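Local coordinates for Afp2 (Serratia entomophila, PDB 6RBN), which probably builds, together with the related Afp3, the contractile sheath that surrounds the inner tube of the anti-feeding prophage, a phage-tail-like injection particle, at residues 29-34 with 88-93; 92-97 with 124-129; 99-104 with 259-264; 189-194 with 292-297. All coordinates share one frame; numbering follows the deposited sequence.

In the fold
Contacts 1 to 3 cluster round the mixed sheet of the subtilisin-like domain; contact 4 lies at the edge of the group, touching only contact 3, through Val259 and Leu294. Contacts 1 and 2, with centres about 7 Å apart, share helix 90-97, which meets strand 30-34 in one and the approach to strand 127-129 in the other. Contact 3, centred about 8 Å from contact 2, starts just before strand 102-105, which runs between those two strands, and reaches helix 250-267. The centres of contacts 4 and 1 are about 27 Å apart. Along the chain, contacts 2 and 3 interleave, as do 3 and 4; the last two tie the subtilisin-like region to C-terminal helices, consistent with a compact subunit.

Contact 1: residues 29-34 with 88-93; sequences VPLFAY and ANIADA
With chi1 at -175°, CG of Leu31 stands across from the amide nitrogen, and both methyls reach from strand 30-34 toward helix 90-97. Ile90 answers from the first turn of that helix: a chi1 of 72° tucks CG1 over its own backbone and turns the CG2 branch to the strand. This is the packing of a beta-alpha-beta crossover in the subtilisin-like domain. The chain leaves strand 82-86, passes through helix 90-97 and returns as strand 102-105, and strand 30-34 runs between those two, parallel to both, beneath the helix.

The two branches of Leu31 divide the work. CD2 of Leu31 touches CG2 of Ile90 at 3.7 Å and also the CB of Ile90, the two side chains lying roughly perpendicular. CD1 of Leu31 turns instead to Ala93, one turn further along the helix, and meets its CB at 3.9 Å. All of this is apolar and buried, and every touching group is a methyl or a branch carbon. Val85 of the neighbouring strand 82-86 touches both Leu31 and Ala93 and carries the cluster on to the next strand. On the strand's other face, Phe32 packs edge-to-face with Trp74 of helix 66-75. Two residues on from Leu31, Ala33 places its CB 4.1 Å from CG2 of Ile90, giving that one methyl a second partner on the strand.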
loop_
_atom_site.group_PDB
_atom_site.type_symbol
_atom_site.label_atom_id
_atom_site.label_comp_id
_atom_site.label_asym_id
_atom_site.label_seq_id
_atom_site.Cartn_x
_atom_site.Cartn_y
_atom_site.Cartn_z
ATOM N N VAL C 29 -75.970 -40.330 -4.623
ATOM C CA VAL C 29 -76.716 -39.749 -5.729
ATOM C C VAL C 29 -77.272 -40.896 -6.563
ATOM O O VAL C 29 -76.548 -41.525 -7.335
ATOM C CB VAL C 29 -75.838 -38.814 -6.580
ATOM C CG1 VAL C 29 -76.625 -38.260 -7.754
ATOM C CG2 VAL C 29 -75.285 -37.688 -5.736
ATOM N N PRO C 30 -78.552 -41.213 -6.415
ATOM C CA PRO C 30 -79.086 -42.455 -6.969
ATOM C C PRO C 30 -79.675 -42.287 -8.362
ATOM O O PRO C 30 -79.977 -41.187 -8.823
ATOM C CB PRO C 30 -80.192 -42.814 -5.973
ATOM C CG PRO C 30 -80.693 -41.501 -5.561
ATOM C CD PRO C 30 -79.524 -40.566 -5.524
ATOM N N LEU C 31 -79.845 -43.428 -9.021
ATOM C CA LEU C 31 -80.583 -43.538 -10.272
ATOM C C LEU C 31 -81.781 -44.434 -9.998
ATOM O O LEU C 31 -81.613 -45.611 -9.660
ATOM C CB LEU C 31 -79.699 -44.102 -11.385
ATOM C CG LEU C 31 -80.202 -44.218 -12.827
ATOM C CD1 LEU C 31 -79.060 -44.029 -13.780
ATOM C CD2 LEU C 31 -80.809 -45.576 -13.090
ATOM N N PHE C 32 -82.983 -43.890 -10.143
ATOM C CA PHE C 32 -84.207 -44.663 -9.968
ATOM C C PHE C 32 -84.671 -45.157 -11.330
ATOM O O PHE C 32 -85.122 -44.367 -12.163
ATOM C CB PHE C 32 -85.283 -43.824 -9.290
ATOM C CG PHE C 32 -85.003 -43.533 -7.853
ATOM C CD1 PHE C 32 -85.327 -44.452 -6.874
ATOM C CD2 PHE C 32 -84.402 -42.348 -7.479
ATOM C CE1 PHE C 32 -85.069 -44.186 -5.548
ATOM C CE2 PHE C 32 -84.147 -42.077 -6.155
ATOM C CZ PHE C 32 -84.476 -42.999 -5.190
ATOM N N ALA C 33 -84.562 -46.460 -11.555
ATOM C CA ALA C 33 -84.962 -47.057 -12.819
ATOM C C ALA C 33 -86.453 -47.361 -12.803
ATOM O O ALA C 33 -86.957 -47.964 -11.851
ATOM C CB ALA C 33 -84.166 -48.332 -13.087
ATOM N N TYR C 34 -87.154 -46.938 -13.848
ATOM C CA TYR C 34 -88.552 -47.289 -14.033
ATOM C C TYR C 34 -88.717 -48.130 -15.291
ATOM O O TYR C 34 -87.831 -48.194 -16.146
ATOM C CB TYR C 34 -89.444 -46.042 -14.090
ATOM C CG TYR C 34 -89.206 -45.099 -15.249
ATOM C CD1 TYR C 34 -88.268 -44.083 -15.159
ATOM C CD2 TYR C 34 -89.961 -45.191 -16.412
ATOM C CE1 TYR C 34 -88.061 -43.209 -16.208
ATOM C CE2 TYR C 34 -89.762 -44.323 -17.463
ATOM C CZ TYR C 34 -88.813 -43.333 -17.356
ATOM O OH TYR C 34 -88.612 -42.466 -18.404
ATOM N N ALA C 88 -84.155 -49.078 -20.238
ATOM C CA ALA C 88 -83.386 -49.298 -21.452
ATOM C C ALA C 88 -82.281 -48.275 -21.648
ATOM O O ALA C 88 -81.604 -48.309 -22.680
ATOM C CB ALA C 88 -84.313 -49.286 -22.669
ATOM N N ASN C 89 -82.077 -47.368 -20.692
ATOM C CA ASN C 89 -81.086 -46.314 -20.842
ATOM C C ASN C 89 -80.227 -46.122 -19.603
ATOM O O ASN C 89 -79.528 -45.107 -19.512
ATOM C CB ASN C 89 -81.768 -44.987 -21.190
ATOM C CG ASN C 89 -82.394 -44.999 -22.562
ATOM O OD1 ASN C 89 -81.810 -45.504 -23.517
ATOM N ND2 ASN C 89 -83.593 -44.446 -22.670
ATOM N N ILE C 90 -80.258 -47.049 -18.642
ATOM C CA ILE C 90 -79.525 -46.809 -17.404
ATOM C C ILE C 90 -78.038 -47.060 -17.593
ATOM O O ILE C 90 -77.227 -46.520 -16.835
ATOM C CB ILE C 90 -80.109 -47.634 -16.238
ATOM C CG1 ILE C 90 -79.816 -49.133 -16.334
ATOM C CG2 ILE C 90 -81.604 -47.471 -16.172
ATOM C CD1 ILE C 90 -78.703 -49.609 -15.395
ATOM N N ALA C 91 -77.655 -47.857 -18.591
ATOM C CA ALA C 91 -76.243 -48.040 -18.895
ATOM C C ALA C 91 -75.643 -46.812 -19.553
ATOM O O ALA C 91 -74.428 -46.610 -19.470
ATOM C CB ALA C 91 -76.049 -49.260 -19.794
ATOM N N ASP C 92 -76.465 -45.990 -20.202
ATOM C CA ASP C 92 -75.969 -44.767 -20.814
ATOM C C ASP C 92 -75.887 -43.632 -19.805
ATOM O O ASP C 92 -74.943 -42.838 -19.843
ATOM C CB ASP C 92 -76.868 -44.362 -21.977
ATOM C CG ASP C 92 -76.797 -45.336 -23.130
ATOM O OD1 ASP C 92 -75.733 -45.965 -23.308
ATOM O OD2 ASP C 92 -77.804 -45.475 -23.852
ATOM N N ALA C 93 -76.860 -43.546 -18.894
ATOM C CA ALA C 93 -76.933 -42.416 -17.975
ATOM C C ALA C 93 -75.821 -42.461 -16.937
ATOM O O ALA C 93 -75.376 -41.411 -16.460
ATOM C CB ALA C 93 -78.293 -42.388 -17.289
#

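Contact 2: residues 92-97 with 124-129; sequences DAVAQY and YRIFGL
Tyr124 reaches helix 90-97 with its whole length, starting at the base of the side chain. Its CB lies 3.7 Å from CG1 of Val94, and the first ring atom, CG of Tyr124, is still within 4.0 Å of that methyl. Further out, CE1 of Tyr124 passes CA of Ala95 at 3.8 Å. Next comes CZ of Tyr124, 3.7 Å from CB of Ala95, and the same methyl stands 3.4 Å from the hydroxyl OH of Tyr124. CG1 of Val94 lies near the ring's root and CB of Ala95 near its hydroxyl end, both oblique to the ring, while the side chains of Val94 and Tyr124 lie alongside each other, running opposite ways. At the tip, the hydroxyl makes a weak hydrogen bond to Glu309 of a neighbouring Afp3 subunit, so this ring lies where the domain meets its partner in the sheath.

Val94 serves a second residue as well. A chi1 of 174° swings CG1 of Val94 to where it also touches CG2 of Ile126 at 4.1 Å. Ile103 of strand 102-105 packs against both Val94 and Ile126, while Val119 of helix 112-122 packs against Tyr124 and Ile126. The contact thus sits where helices 90-97 and 112-122 come together on one face of the sheet, beside strand 102-105 and at the entry to strand 127-129.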
loop_
_atom_site.group_PDB
_atom_site.type_symbol
_atom_site.label_atom_id
_atom_site.label_comp_id
_atom_site.label_asym_id
_atom_site.label_seq_id
_atom_site.Cartn_x
_atom_site.Cartn_y
_atom_site.Cartn_z
ATOM N N ASP C 92 -76.465 -45.990 -20.202
ATOM C CA ASP C 92 -75.969 -44.767 -20.814
ATOM C C ASP C 92 -75.887 -43.632 -19.805
ATOM O O ASP C 92 -74.943 -42.838 -19.843
ATOM C CB ASP C 92 -76.868 -44.362 -21.977
ATOM C CG ASP C 92 -76.797 -45.336 -23.130
ATOM O OD1 ASP C 92 -75.733 -45.965 -23.308
ATOM O OD2 ASP C 92 -77.804 -45.475 -23.852
ATOM N N ALA C 93 -76.860 -43.546 -18.894
ATOM C CA ALA C 93 -76.933 -42.416 -17.975
ATOM C C ALA C 93 -75.821 -42.461 -16.937
ATOM O O ALA C 93 -75.376 -41.411 -16.460
ATOM C CB ALA C 93 -78.293 -42.388 -17.289
ATOM N N VAL C 94 -75.372 -43.659 -16.566
ATOM C CA VAL C 94 -74.236 -43.777 -15.661
ATOM C C VAL C 94 -72.961 -43.314 -16.353
ATOM O O VAL C 94 -72.126 -42.621 -15.759
ATOM C CB VAL C 94 -74.128 -45.222 -15.142
ATOM C CG1 VAL C 94 -72.878 -45.420 -14.316
ATOM C CG2 VAL C 94 -75.338 -45.560 -14.306
ATOM N N ALA C 95 -72.819 -43.636 -17.633
ATOM C CA ALA C 95 -71.633 -43.263 -18.385
ATOM C C ALA C 95 -71.618 -41.798 -18.810
ATOM O O ALA C 95 -70.563 -41.309 -19.223
ATOM C CB ALA C 95 -71.500 -44.158 -19.614
ATOM N N GLN C 96 -72.738 -41.087 -18.714
ATOM C CA GLN C 96 -72.809 -39.699 -19.160
ATOM C C GLN C 96 -72.808 -38.677 -18.037
ATOM O O GLN C 96 -72.234 -37.602 -18.203
ATOM C CB GLN C 96 -74.060 -39.471 -20.010
ATOM C CG GLN C 96 -74.025 -40.116 -21.372
ATOM C CD GLN C 96 -75.301 -39.893 -22.143
ATOM O OE1 GLN C 96 -76.241 -39.282 -21.642
ATOM N NE2 GLN C 96 -75.346 -40.397 -23.367
ATOM N N TYR C 97 -73.438 -38.961 -16.902
ATOM C CA TYR C 97 -73.731 -37.914 -15.934
ATOM C C TYR C 97 -72.766 -37.853 -14.757
ATOM O O TYR C 97 -72.896 -36.938 -13.938
ATOM C CB TYR C 97 -75.170 -38.053 -15.436
ATOM C CG TYR C 97 -76.162 -37.606 -16.478
ATOM C CD1 TYR C 97 -76.478 -36.262 -16.626
ATOM C CD2 TYR C 97 -76.746 -38.515 -17.345
ATOM C CE1 TYR C 97 -77.367 -35.839 -17.588
ATOM C CE2 TYR C 97 -77.636 -38.103 -18.313
ATOM C CZ TYR C 97 -77.942 -36.764 -18.429
ATOM O OH TYR C 97 -78.831 -36.350 -19.392
ATOM N N TYR C 124 -67.613 -48.321 -13.361
ATOM C CA TYR C 124 -68.144 -46.996 -13.071
ATOM C C TYR C 124 -68.419 -46.739 -11.595
ATOM O O TYR C 124 -69.063 -45.731 -11.281
ATOM C CB TYR C 124 -69.406 -46.744 -13.882
ATOM C CG TYR C 124 -69.116 -46.320 -15.292
ATOM C CD1 TYR C 124 -68.740 -45.015 -15.566
ATOM C CD2 TYR C 124 -69.215 -47.213 -16.345
ATOM C CE1 TYR C 124 -68.468 -44.608 -16.846
ATOM C CE2 TYR C 124 -68.947 -46.812 -17.635
ATOM C CZ TYR C 124 -68.573 -45.507 -17.879
ATOM O OH TYR C 124 -68.303 -45.102 -19.162
ATOM N N ARG C 125 -67.965 -47.626 -10.698
ATOM C CA ARG C 125 -67.903 -47.389 -9.245
ATOM C C ARG C 125 -69.280 -47.152 -8.629
ATOM O O ARG C 125 -69.456 -46.274 -7.783
ATOM C CB ARG C 125 -66.978 -46.220 -8.904
ATOM C CG ARG C 125 -65.572 -46.303 -9.446
ATOM C CD ARG C 125 -64.785 -47.442 -8.860
ATOM N NE ARG C 125 -64.800 -48.634 -9.696
ATOM C CZ ARG C 125 -64.355 -49.818 -9.296
ATOM N NH1 ARG C 125 -63.870 -49.954 -8.075
ATOM N NH2 ARG C 125 -64.391 -50.861 -10.110
ATOM N N ILE C 126 -70.267 -47.923 -9.063
ATOM C CA ILE C 126 -71.624 -47.765 -8.595
ATOM C C ILE C 126 -71.976 -48.916 -7.660
ATOM O O ILE C 126 -71.234 -49.882 -7.520
ATOM C CB ILE C 126 -72.617 -47.633 -9.779
ATOM C CG1 ILE C 126 -72.290 -48.632 -10.894
ATOM C CG2 ILE C 126 -72.605 -46.222 -10.319
ATOM C CD1 ILE C 126 -72.956 -49.973 -10.793
ATOM N N PHE C 127 -73.122 -48.805 -6.996
ATOM C CA PHE C 127 -73.624 -49.856 -6.121
ATOM C C PHE C 127 -75.108 -50.033 -6.395
ATOM O O PHE C 127 -75.871 -49.068 -6.326
ATOM C CB PHE C 127 -73.388 -49.516 -4.649
ATOM C CG PHE C 127 -73.695 -50.643 -3.713
ATOM C CD1 PHE C 127 -72.798 -51.684 -3.551
ATOM C CD2 PHE C 127 -74.880 -50.671 -3.001
ATOM C CE1 PHE C 127 -73.072 -52.725 -2.696
ATOM C CE2 PHE C 127 -75.160 -51.714 -2.145
ATOM C CZ PHE C 127 -74.254 -52.741 -1.996
ATOM N N GLY C 128 -75.511 -51.259 -6.709
ATOM C CA GLY C 128 -76.885 -51.529 -7.078
ATOM C C GLY C 128 -77.743 -51.964 -5.903
ATOM O O GLY C 128 -77.284 -52.635 -4.988
ATOM N N LEU C 129 -79.012 -51.570 -5.949
ATOM C CA LEU C 129 -79.985 -51.900 -4.912
ATOM C C LEU C 129 -81.159 -52.585 -5.604
ATOM O O LEU C 129 -81.990 -51.921 -6.228
ATOM C CB LEU C 129 -80.425 -50.650 -4.162
ATOM C CG LEU C 129 -79.325 -49.901 -3.414
ATOM C CD1 LEU C 129 -79.863 -48.618 -2.822
ATOM C CD2 LEU C 129 -78.713 -50.772 -2.341
#

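Contact 3: residues 99-104 with 259-264; sequences DITLIV and VERDIQ
The guanidinium of Arg261 carries both the methyl of Thr101 and the carbonyl oxygen of Ile100 over one of its faces. CG2 of Thr101 sits 3.8 Å off the guanidinium plane and to one side of its centre, while the carbonyl carbon of Asp99 approaches obliquely near NH2. Here helix 250-267, from the C-terminal sheath region, reaches across to the chain that leads into strand 102-105 of the subtilisin-like sheet. Arg261 reaches the loop before that strand with a long side chain bent at its third torsion (chi3 68°). Because O of Ile100 lies above the plane, its 3.4 Å approach to NH1 of Arg261 is badly angled and makes no hydrogen bond; NH2 instead bonds weakly to the carbonyl oxygen of Asp98. The hydroxyl of Thr101 is engaged with Val29 and Thr27, leaving its methyl for the arginine. The carboxylate of Asp99 may add a mild attraction, with OD1 of Asp99 4.9 Å from NH2 of Arg261.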
loop_
_atom_site.group_PDB
_atom_site.type_symbol
_atom_site.label_atom_id
_atom_site.label_comp_id
_atom_site.label_asym_id
_atom_site.label_seq_id
_atom_site.Cartn_x
_atom_site.Cartn_y
_atom_site.Cartn_z
ATOM N N ASP C 99 -72.067 -38.519 -11.879
ATOM C CA ASP C 99 -72.398 -38.157 -10.516
ATOM C C ASP C 99 -73.078 -39.300 -9.781
ATOM O O ASP C 99 -73.234 -39.227 -8.559
ATOM C CB ASP C 99 -73.317 -36.927 -10.525
ATOM C CG ASP C 99 -73.269 -36.139 -9.241
ATOM O OD1 ASP C 99 -72.480 -36.492 -8.342
ATOM O OD2 ASP C 99 -74.022 -35.152 -9.134
ATOM N N ILE C 100 -73.444 -40.359 -10.488
ATOM C CA ILE C 100 -74.291 -41.413 -9.954
ATOM C C ILE C 100 -73.452 -42.354 -9.104
ATOM O O ILE C 100 -72.396 -42.828 -9.536
ATOM C CB ILE C 100 -74.975 -42.165 -11.102
ATOM C CG1 ILE C 100 -75.799 -41.185 -11.920
ATOM C CG2 ILE C 100 -75.856 -43.271 -10.580
ATOM C CD1 ILE C 100 -76.234 -41.720 -13.230
ATOM N N THR C 101 -73.920 -42.624 -7.890
ATOM C CA THR C 101 -73.300 -43.592 -6.998
ATOM C C THR C 101 -74.174 -44.807 -6.737
ATOM O O THR C 101 -73.651 -45.877 -6.426
ATOM C CB THR C 101 -72.949 -42.930 -5.665
ATOM O OG1 THR C 101 -74.143 -42.450 -5.042
ATOM C CG2 THR C 101 -72.009 -41.767 -5.883
ATOM N N LEU C 102 -75.490 -44.669 -6.858
ATOM C CA LEU C 102 -76.430 -45.748 -6.598
ATOM C C LEU C 102 -77.296 -46.004 -7.821
ATOM O O LEU C 102 -77.717 -45.066 -8.502
ATOM C CB LEU C 102 -77.325 -45.415 -5.406
ATOM C CG LEU C 102 -76.695 -45.396 -4.020
ATOM C CD1 LEU C 102 -77.669 -44.803 -3.033
ATOM C CD2 LEU C 102 -76.339 -46.809 -3.620
ATOM N N ILE C 103 -77.562 -47.275 -8.096
ATOM C CA ILE C 103 -78.571 -47.676 -9.070
ATOM C C ILE C 103 -79.681 -48.364 -8.294
ATOM O O ILE C 103 -79.495 -49.467 -7.766
ATOM C CB ILE C 103 -78.002 -48.586 -10.164
ATOM C CG1 ILE C 103 -76.990 -47.822 -11.011
ATOM C CG2 ILE C 103 -79.113 -49.121 -11.044
ATOM C CD1 ILE C 103 -76.263 -48.686 -11.999
ATOM N N VAL C 104 -80.832 -47.715 -8.216
ATOM C CA VAL C 104 -81.937 -48.164 -7.385
ATOM C C VAL C 104 -82.997 -48.734 -8.321
ATOM O O VAL C 104 -83.705 -47.990 -9.004
ATOM C CB VAL C 104 -82.493 -47.027 -6.524
ATOM C CG1 VAL C 104 -83.663 -47.505 -5.712
ATOM C CG2 VAL C 104 -81.412 -46.481 -5.619
ATOM N N VAL C 259 -63.704 -43.892 -1.747
ATOM C CA VAL C 259 -62.286 -43.558 -1.814
ATOM C C VAL C 259 -61.823 -43.494 -3.265
ATOM O O VAL C 259 -61.089 -42.581 -3.658
ATOM C CB VAL C 259 -61.470 -44.575 -0.993
ATOM C CG1 VAL C 259 -59.996 -44.369 -1.175
ATOM C CG2 VAL C 259 -61.799 -44.439 0.460
ATOM N N GLU C 260 -62.271 -44.448 -4.084
ATOM C CA GLU C 260 -61.841 -44.514 -5.478
ATOM C C GLU C 260 -62.395 -43.361 -6.298
ATOM O O GLU C 260 -61.748 -42.906 -7.245
ATOM C CB GLU C 260 -62.251 -45.858 -6.075
ATOM C CG GLU C 260 -61.381 -46.985 -5.574
ATOM C CD GLU C 260 -61.892 -48.366 -5.878
ATOM O OE1 GLU C 260 -63.032 -48.500 -6.357
ATOM O OE2 GLU C 260 -61.154 -49.328 -5.614
ATOM N N ARG C 261 -63.577 -42.861 -5.945
ATOM C CA ARG C 261 -64.119 -41.720 -6.674
ATOM C C ARG C 261 -63.496 -40.412 -6.208
ATOM O O ARG C 261 -63.218 -39.532 -7.026
ATOM C CB ARG C 261 -65.640 -41.670 -6.536
ATOM C CG ARG C 261 -66.365 -42.761 -7.297
ATOM C CD ARG C 261 -67.853 -42.733 -7.008
ATOM N NE ARG C 261 -68.496 -41.541 -7.545
ATOM C CZ ARG C 261 -69.023 -41.464 -8.762
ATOM N NH1 ARG C 261 -68.996 -42.517 -9.565
ATOM N NH2 ARG C 261 -69.584 -40.336 -9.171
ATOM N N ASP C 262 -63.257 -40.263 -4.903
ATOM C CA ASP C 262 -62.722 -39.002 -4.403
ATOM C C ASP C 262 -61.236 -38.840 -4.678
ATOM O O ASP C 262 -60.752 -37.705 -4.724
ATOM C CB ASP C 262 -62.981 -38.867 -2.907
ATOM C CG ASP C 262 -64.439 -38.639 -2.588
ATOM O OD1 ASP C 262 -65.145 -38.050 -3.432
ATOM O OD2 ASP C 262 -64.880 -39.043 -1.494
ATOM N N ILE C 263 -60.496 -39.936 -4.847
ATOM C CA ILE C 263 -59.102 -39.810 -5.253
ATOM C C ILE C 263 -59.007 -39.445 -6.728
ATOM O O ILE C 263 -58.217 -38.575 -7.113
ATOM C CB ILE C 263 -58.318 -41.090 -4.907
ATOM C CG1 ILE C 263 -58.098 -41.174 -3.399
ATOM C CG2 ILE C 263 -56.984 -41.152 -5.616
ATOM C CD1 ILE C 263 -57.405 -42.425 -2.958
ATOM N N GLN C 264 -59.839 -40.058 -7.575
ATOM C CA GLN C 264 -59.777 -39.713 -8.989
ATOM C C GLN C 264 -60.401 -38.357 -9.284
ATOM O O GLN C 264 -60.102 -37.778 -10.326
ATOM C CB GLN C 264 -60.441 -40.779 -9.860
ATOM C CG GLN C 264 -61.944 -40.829 -9.796
ATOM C CD GLN C 264 -62.520 -41.860 -10.739
ATOM O OE1 GLN C 264 -61.790 -42.513 -11.479
ATOM N NE2 GLN C 264 -63.837 -42.001 -10.728
#

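Contact 4: residues 189-194 with 292-297; sequences GVWKAP and HSLWQQ
A type I beta turn from Gly189 to Lys192, just after helix 173-187, holds Trp191 against the C-terminal end of helix 277-295 and the residues just after it. Trp191 occupies the third position of the turn, and a chi1 of 57° folds its indole back over that turn, with CA of Gly189 lying 4.0 Å above one face of the ring.

The benzene part of the indole makes the contact. CZ2 of Trp191 comes to 3.5 Å from the backbone oxygen of Gln297, which approaches obliquely. CH2 of Trp191 is 4.1 Å from CD of Gln297, whose amide plane is tilted 34° to the ring. CZ3 of Trp191 makes a looser apolar touch, 4.4 Å from CD1 of Leu294. Leu255 of helix 250-267 and Ala299 also pack on Trp191, and Leu294 in turn rests on Val259.

The indole thus bridges two parts of the fold, the subtilisin-like region and the helices of the C-terminal sheath region. What joins them here is a type I turn following helix 173-187, whose Trp191 packs on the last turn of helix 277-295 and on the Gln297 that follows it.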
loop_
_atom_site.group_PDB
_atom_site.type_symbol
_atom_site.label_atom_id
_atom_site.label_comp_id
_atom_site.label_asym_id
_atom_site.label_seq_id
_atom_site.Cartn_x
_atom_site.Cartn_y
_atom_site.Cartn_z
ATOM N N GLY C 189 -71.507 -41.692 8.199
ATOM C CA GLY C 189 -70.516 -41.834 7.155
ATOM C C GLY C 189 -70.782 -43.046 6.277
ATOM O O GLY C 189 -71.637 -43.885 6.551
ATOM N N VAL C 190 -70.006 -43.121 5.195
ATOM C CA VAL C 190 -70.183 -44.197 4.227
ATOM C C VAL C 190 -69.593 -45.511 4.731
ATOM O O VAL C 190 -69.992 -46.585 4.267
ATOM C CB VAL C 190 -69.586 -43.755 2.875
ATOM C CG1 VAL C 190 -68.067 -43.708 2.925
ATOM C CG2 VAL C 190 -70.092 -44.607 1.720
ATOM N N TRP C 191 -68.695 -45.462 5.712
ATOM C CA TRP C 191 -68.064 -46.653 6.258
ATOM C C TRP C 191 -68.886 -47.324 7.347
ATOM O O TRP C 191 -68.444 -48.334 7.899
ATOM C CB TRP C 191 -66.680 -46.300 6.803
ATOM C CG TRP C 191 -66.702 -45.226 7.835
ATOM C CD1 TRP C 191 -66.813 -45.387 9.181
ATOM C CD2 TRP C 191 -66.619 -43.820 7.605
ATOM N NE1 TRP C 191 -66.799 -44.166 9.806
ATOM C CE2 TRP C 191 -66.682 -43.187 8.856
ATOM C CE3 TRP C 191 -66.497 -43.031 6.456
ATOM C CZ2 TRP C 191 -66.626 -41.806 8.996
ATOM C CZ3 TRP C 191 -66.440 -41.663 6.598
ATOM C CH2 TRP C 191 -66.504 -41.063 7.857
ATOM N N LYS C 192 -70.058 -46.794 7.672
ATOM C CA LYS C 192 -70.928 -47.382 8.675
ATOM C C LYS C 192 -72.101 -48.057 7.975
ATOM O O LYS C 192 -72.537 -47.621 6.907
ATOM C CB LYS C 192 -71.404 -46.313 9.670
ATOM C CG LYS C 192 -72.045 -46.844 10.948
ATOM C CD LYS C 192 -73.553 -46.797 10.884
ATOM C CE LYS C 192 -74.174 -47.295 12.165
ATOM N NZ LYS C 192 -73.904 -48.739 12.352
ATOM N N ALA C 193 -72.593 -49.136 8.577
ATOM C CA ALA C 193 -73.606 -49.959 7.935
ATOM C C ALA C 193 -74.959 -49.255 7.920
ATOM O O ALA C 193 -75.361 -48.657 8.919
ATOM C CB ALA C 193 -73.731 -51.303 8.645
ATOM N N PRO C 194 -75.704 -49.344 6.818
ATOM C CA PRO C 194 -77.033 -48.727 6.754
ATOM C C PRO C 194 -78.126 -49.470 7.507
ATOM O O PRO C 194 -79.300 -49.168 7.287
ATOM C CB PRO C 194 -77.334 -48.734 5.247
ATOM C CG PRO C 194 -76.020 -48.877 4.583
ATOM C CD PRO C 194 -75.226 -49.747 5.488
ATOM N N HIS C 292 -55.098 -39.363 5.199
ATOM C CA HIS C 292 -54.851 -39.058 6.603
ATOM C C HIS C 292 -56.066 -38.413 7.248
ATOM O O HIS C 292 -56.392 -38.712 8.400
ATOM C CB HIS C 292 -53.647 -38.134 6.761
ATOM C CG HIS C 292 -53.212 -37.952 8.179
ATOM N ND1 HIS C 292 -52.392 -38.850 8.826
ATOM C CD2 HIS C 292 -53.523 -37.005 9.093
ATOM C CE1 HIS C 292 -52.188 -38.443 10.065
ATOM N NE2 HIS C 292 -52.864 -37.326 10.254
ATOM N N SER C 293 -56.738 -37.516 6.523
ATOM C CA SER C 293 -57.950 -36.900 7.043
ATOM C C SER C 293 -59.095 -37.895 7.097
ATOM O O SER C 293 -60.009 -37.746 7.912
ATOM C CB SER C 293 -58.340 -35.704 6.183
ATOM O OG SER C 293 -58.775 -36.133 4.908
ATOM N N LEU C 294 -59.064 -38.903 6.231
ATOM C CA LEU C 294 -60.047 -39.974 6.281
ATOM C C LEU C 294 -59.762 -40.945 7.417
ATOM O O LEU C 294 -60.696 -41.498 8.004
ATOM C CB LEU C 294 -60.059 -40.709 4.944
ATOM C CG LEU C 294 -61.128 -41.760 4.707
ATOM C CD1 LEU C 294 -62.487 -41.107 4.647
ATOM C CD2 LEU C 294 -60.826 -42.490 3.436
ATOM N N TRP C 295 -58.485 -41.160 7.741
ATOM C CA TRP C 295 -58.130 -42.048 8.841
ATOM C C TRP C 295 -58.472 -41.437 10.189
ATOM O O TRP C 295 -58.927 -42.143 11.095
ATOM C CB TRP C 295 -56.645 -42.384 8.786
ATOM C CG TRP C 295 -56.159 -43.145 9.971
ATOM C CD1 TRP C 295 -56.555 -44.382 10.368
ATOM C CD2 TRP C 295 -55.177 -42.715 10.916
ATOM N NE1 TRP C 295 -55.882 -44.754 11.504
ATOM C CE2 TRP C 295 -55.030 -43.745 11.861
ATOM C CE3 TRP C 295 -54.409 -41.557 11.057
ATOM C CZ2 TRP C 295 -54.148 -43.653 12.929
ATOM C CZ3 TRP C 295 -53.534 -41.469 12.117
ATOM C CH2 TRP C 295 -53.411 -42.509 13.040
ATOM N N GLN C 296 -58.261 -40.134 10.346
ATOM C CA GLN C 296 -58.481 -39.508 11.640
ATOM C C GLN C 296 -59.946 -39.234 11.932
ATOM O O GLN C 296 -60.265 -38.822 13.051
ATOM C CB GLN C 296 -57.682 -38.208 11.747
ATOM C CG GLN C 296 -58.142 -37.099 10.836
ATOM C CD GLN C 296 -57.292 -35.860 10.985
ATOM O OE1 GLN C 296 -56.368 -35.829 11.796
ATOM N NE2 GLN C 296 -57.603 -34.825 10.212
ATOM N N GLN C 297 -60.844 -39.448 10.973
ATOM C CA GLN C 297 -62.272 -39.412 11.246
ATOM C C GLN C 297 -62.875 -40.810 11.351
ATOM O O GLN C 297 -64.090 -40.968 11.210
ATOM C CB GLN C 297 -63.000 -38.571 10.197
ATOM C CG GLN C 297 -62.935 -39.073 8.775
ATOM C CD GLN C 297 -63.604 -38.114 7.809
ATOM O OE1 GLN C 297 -64.151 -37.091 8.216
ATOM N NE2 GLN C 297 -63.567 -38.439 6.526
#